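Local coordinates for DNMT2 (Spodoptera frugiperda, PDB 4H0N), which probably methylates cytosine 38 in the anticodon loop of tRNA(Asp), using S-adenosyl-L-methionine as methyl donor, and probably also cytosines in DNA, at residues L148-P156 with L185-L195. The protein carries 3 engineered substitutions. Sequence-based numbering, arbitrary orientation.
Sequences LCPSTVGVP and LPKDFGVPHSL
Gly154 and Pro192 bring the two segments closest, their CA atoms 3.7 Å apart, where the turn following edge strand 141-148 meets the irregular loop 185-195. At this closest point the CA of Pro192 points its hydrogen at Gly154 O, a CA-H...O contact of 3.3 Å. The pyrrolidine ring of Pro192 sits against the backbone of the turn, which Val155 N closes by bonding to Pro150 O.

On one flank, Phe189 lays a ring face under Val153: CG1 stands over the ring centre, 3.7 Å from the centroid and 14° off the normal, a clear CH-pi contact. Lys187 CG lies over the opposite face, offset toward the rim. With CG1 anti to the backbone N (chi1 -165°), the other methyl of Val153, CG2, is turned to Leu185 CD1 at 3.7 Å. Leu185 CD2 in turn meets Leu148 CD1, the two leucines crossing at about a right angle. An alanine in place of Phe189 would probably leave Val153 CG1 without its aromatic floor and open a gap beside helix 321-332, where Glu326 touches the Phe189 side chain.

On the other flank, Pro156 CD approaches His193 CE1 at 3.4 Å, while its CG packs on Leu195 CD2. His193 ND1 donates to Ser194 O (2.9 Å), which helps fix the rotation of the imidazole.

The grip is thus mainly apolar, with backbone carbonyls against proline carbons; polar bonding shapes each loop from within, as in the Asx turn of Asp188 to Gly190 N. This packing joins the loops after strands 141-148 and 161-168 beside helix 321-332, away from the cofactor site.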
loop_
_atom_site.group_PDB
_atom_site.type_symbol
_atom_site.label_atom_id
_atom_site.label_comp_id
_atom_site.label_asym_id
_atom_site.label_seq_id
_atom_site.Cartn_x
_atom_site.Cartn_y
_atom_site.Cartn_z
ATOM N N LEU A 148 -5.540 9.639 4.414
ATOM C CA LEU A 148 -4.229 10.206 4.159
ATOM C C LEU A 148 -3.662 9.836 2.808
ATOM O O LEU A 148 -3.864 8.732 2.294
ATOM C CB LEU A 148 -3.248 9.765 5.229
ATOM C CG LEU A 148 -3.599 10.227 6.634
ATOM C CD1 LEU A 148 -2.547 9.739 7.603
ATOM C CD2 LEU A 148 -3.710 11.740 6.673
ATOM N N CYS A 149 -2.936 10.793 2.251
ATOM C CA CYS A 149 -2.165 10.611 1.045
ATOM C C CYS A 149 -0.722 10.865 1.453
ATOM O O CYS A 149 -0.466 11.707 2.314
ATOM C CB CYS A 149 -2.613 11.635 0.011
ATOM S SG CYS A 149 -1.980 11.343 -1.621
ATOM N N PRO A 150 0.227 10.121 0.867
ATOM C CA PRO A 150 1.648 10.329 1.159
ATOM C C PRO A 150 2.140 11.716 0.734
ATOM O O PRO A 150 3.190 12.155 1.190
ATOM C CB PRO A 150 2.338 9.257 0.308
ATOM C CG PRO A 150 1.325 8.222 0.098
ATOM C CD PRO A 150 0.010 8.938 0.019
ATOM N N SER A 151 1.395 12.388 -0.137
ATOM C CA SER A 151 1.794 13.706 -0.614
ATOM C C SER A 151 1.717 14.762 0.479
ATOM O O SER A 151 2.291 15.840 0.343
ATOM C CB SER A 151 0.960 14.126 -1.825
ATOM O OG SER A 151 -0.427 13.968 -1.577
ATOM N N THR A 152 1.009 14.461 1.562
ATOM C CA THR A 152 0.952 15.388 2.685
ATOM C C THR A 152 2.044 15.050 3.692
ATOM O O THR A 152 2.440 15.889 4.498
ATOM C CB THR A 152 -0.432 15.410 3.371
ATOM O OG1 THR A 152 -0.577 14.269 4.226
ATOM C CG2 THR A 152 -1.547 15.434 2.327
ATOM N N VAL A 153 2.541 13.821 3.620
ATOM C CA VAL A 153 3.654 13.384 4.462
ATOM C C VAL A 153 5.005 13.636 3.752
ATOM O O VAL A 153 6.011 12.980 4.025
ATOM C CB VAL A 153 3.474 11.892 4.882
ATOM C CG1 VAL A 153 4.382 11.516 6.037
ATOM C CG2 VAL A 153 2.036 11.645 5.293
ATOM N N GLY A 154 5.020 14.595 2.834
ATOM C CA GLY A 154 6.252 14.979 2.164
ATOM C C GLY A 154 6.800 13.953 1.186
ATOM O O GLY A 154 7.977 13.994 0.828
ATOM N N VAL A 155 5.948 13.035 0.747
ATOM C CA VAL A 155 6.349 12.014 -0.213
ATOM C C VAL A 155 5.669 12.263 -1.557
ATOM O O VAL A 155 4.450 12.393 -1.618
ATOM C CB VAL A 155 5.997 10.613 0.306
ATOM C CG1 VAL A 155 6.501 9.542 -0.648
ATOM C CG2 VAL A 155 6.582 10.414 1.697
ATOM N N PRO A 156 6.461 12.343 -2.639
ATOM C CA PRO A 156 5.949 12.715 -3.964
ATOM C C PRO A 156 5.179 11.587 -4.635
ATOM O O PRO A 156 5.636 11.036 -5.633
ATOM C CB PRO A 156 7.223 13.025 -4.754
ATOM C CG PRO A 156 8.256 12.162 -4.129
ATOM C CD PRO A 156 7.913 12.085 -2.662
ATOM N N LEU A 185 -2.078 14.621 9.172
ATOM C CA LEU A 185 -1.505 14.506 10.510
ATOM C C LEU A 185 -1.158 15.884 11.075
ATOM O O LEU A 185 -0.937 16.829 10.311
ATOM C CB LEU A 185 -0.250 13.629 10.465
ATOM C CG LEU A 185 -0.310 12.357 9.613
ATOM C CD1 LEU A 185 0.924 12.262 8.732
ATOM C CD2 LEU A 185 -0.442 11.105 10.468
ATOM N N PRO A 186 -1.120 16.005 12.415
ATOM C CA PRO A 186 -0.752 17.253 13.105
ATOM C C PRO A 186 0.646 17.726 12.736
ATOM O O PRO A 186 0.908 18.927 12.674
ATOM C CB PRO A 186 -0.776 16.855 14.585
ATOM C CG PRO A 186 -1.710 15.699 14.650
ATOM C CD PRO A 186 -1.535 14.951 13.363
ATOM N N LYS A 187 1.537 16.769 12.511
ATOM C CA LYS A 187 2.898 17.054 12.091
ATOM C C LYS A 187 2.913 17.451 10.618
ATOM O O LYS A 187 2.380 16.731 9.770
ATOM C CB LYS A 187 3.773 15.820 12.319
ATOM C CG LYS A 187 5.216 15.984 11.892
ATOM C CD LYS A 187 6.058 14.815 12.375
ATOM C CE LYS A 187 7.495 14.940 11.900
ATOM N NZ LYS A 187 8.018 16.308 12.142
ATOM N N ASP A 188 3.512 18.603 10.321
ATOM C CA ASP A 188 3.627 19.086 8.948
ATOM C C ASP A 188 4.979 18.682 8.365
ATOM O O ASP A 188 6.029 18.984 8.943
ATOM C CB ASP A 188 3.468 20.609 8.904
ATOM C CG ASP A 188 3.105 21.127 7.519
ATOM O OD1 ASP A 188 3.411 20.444 6.517
ATOM O OD2 ASP A 188 2.511 22.225 7.434
ATOM N N PHE A 189 4.952 18.005 7.221
ATOM C CA PHE A 189 6.185 17.552 6.584
ATOM C C PHE A 189 6.620 18.469 5.452
ATOM O O PHE A 189 7.653 18.245 4.824
ATOM C CB PHE A 189 6.041 16.114 6.089
ATOM C CG PHE A 189 5.853 15.112 7.192
ATOM C CD1 PHE A 189 4.590 14.852 7.704
ATOM C CD2 PHE A 189 6.939 14.427 7.717
ATOM C CE1 PHE A 189 4.412 13.928 8.720
ATOM C CE2 PHE A 189 6.769 13.499 8.733
ATOM C CZ PHE A 189 5.504 13.251 9.235
ATOM N N GLY A 190 5.831 19.507 5.201
ATOM C CA GLY A 190 6.166 20.488 4.185
ATOM C C GLY A 190 5.844 20.034 2.774
ATOM O O GLY A 190 4.845 19.367 2.536
ATOM N N VAL A 191 6.698 20.399 1.830
ATOM C CA VAL A 191 6.473 20.069 0.431
ATOM C C VAL A 191 7.265 18.822 0.059
ATOM O O VAL A 191 8.439 18.718 0.408
ATOM C CB VAL A 191 6.872 21.254 -0.462
ATOM C CG1 VAL A 191 6.930 20.849 -1.928
ATOM C CG2 VAL A 191 5.901 22.408 -0.249
ATOM N N PRO A 192 6.620 17.862 -0.633
ATOM C CA PRO A 192 7.307 16.624 -1.018
ATOM C C PRO A 192 8.554 16.931 -1.831
ATOM O O PRO A 192 8.554 17.877 -2.618
ATOM C CB PRO A 192 6.274 15.907 -1.896
ATOM C CG PRO A 192 4.964 16.461 -1.479
ATOM C CD PRO A 192 5.230 17.892 -1.119
ATOM N N HIS A 193 9.613 16.159 -1.627
ATOM C CA HIS A 193 10.843 16.364 -2.381
ATOM C C HIS A 193 10.678 15.879 -3.820
ATOM O O HIS A 193 9.781 15.091 -4.114
ATOM C CB HIS A 193 12.009 15.641 -1.704
ATOM C CG HIS A 193 11.732 14.206 -1.383
ATOM N ND1 HIS A 193 11.412 13.271 -2.349
ATOM C CD2 HIS A 193 11.728 13.539 -0.204
ATOM C CE1 HIS A 193 11.225 12.097 -1.774
ATOM N NE2 HIS A 193 11.409 12.230 -0.478
ATOM N N SER A 194 11.551 16.342 -4.710
ATOM C CA SER A 194 11.548 15.874 -6.090
ATOM C C SER A 194 11.893 14.386 -6.152
ATOM O O SER A 194 12.115 13.741 -5.124
ATOM C CB SER A 194 12.544 16.670 -6.928
ATOM O OG SER A 194 13.874 16.298 -6.617
ATOM N N LEU A 195 11.949 13.843 -7.364
ATOM C CA LEU A 195 12.202 12.420 -7.546
ATOM C C LEU A 195 13.647 12.092 -7.925
ATOM O O LEU A 195 13.933 10.976 -8.346
ATOM C CB LEU A 195 11.261 11.856 -8.606
ATOM C CG LEU A 195 9.762 11.802 -8.301
ATOM C CD1 LEU A 195 8.985 11.593 -9.594
ATOM C CD2 LEU A 195 9.422 10.710 -7.286
#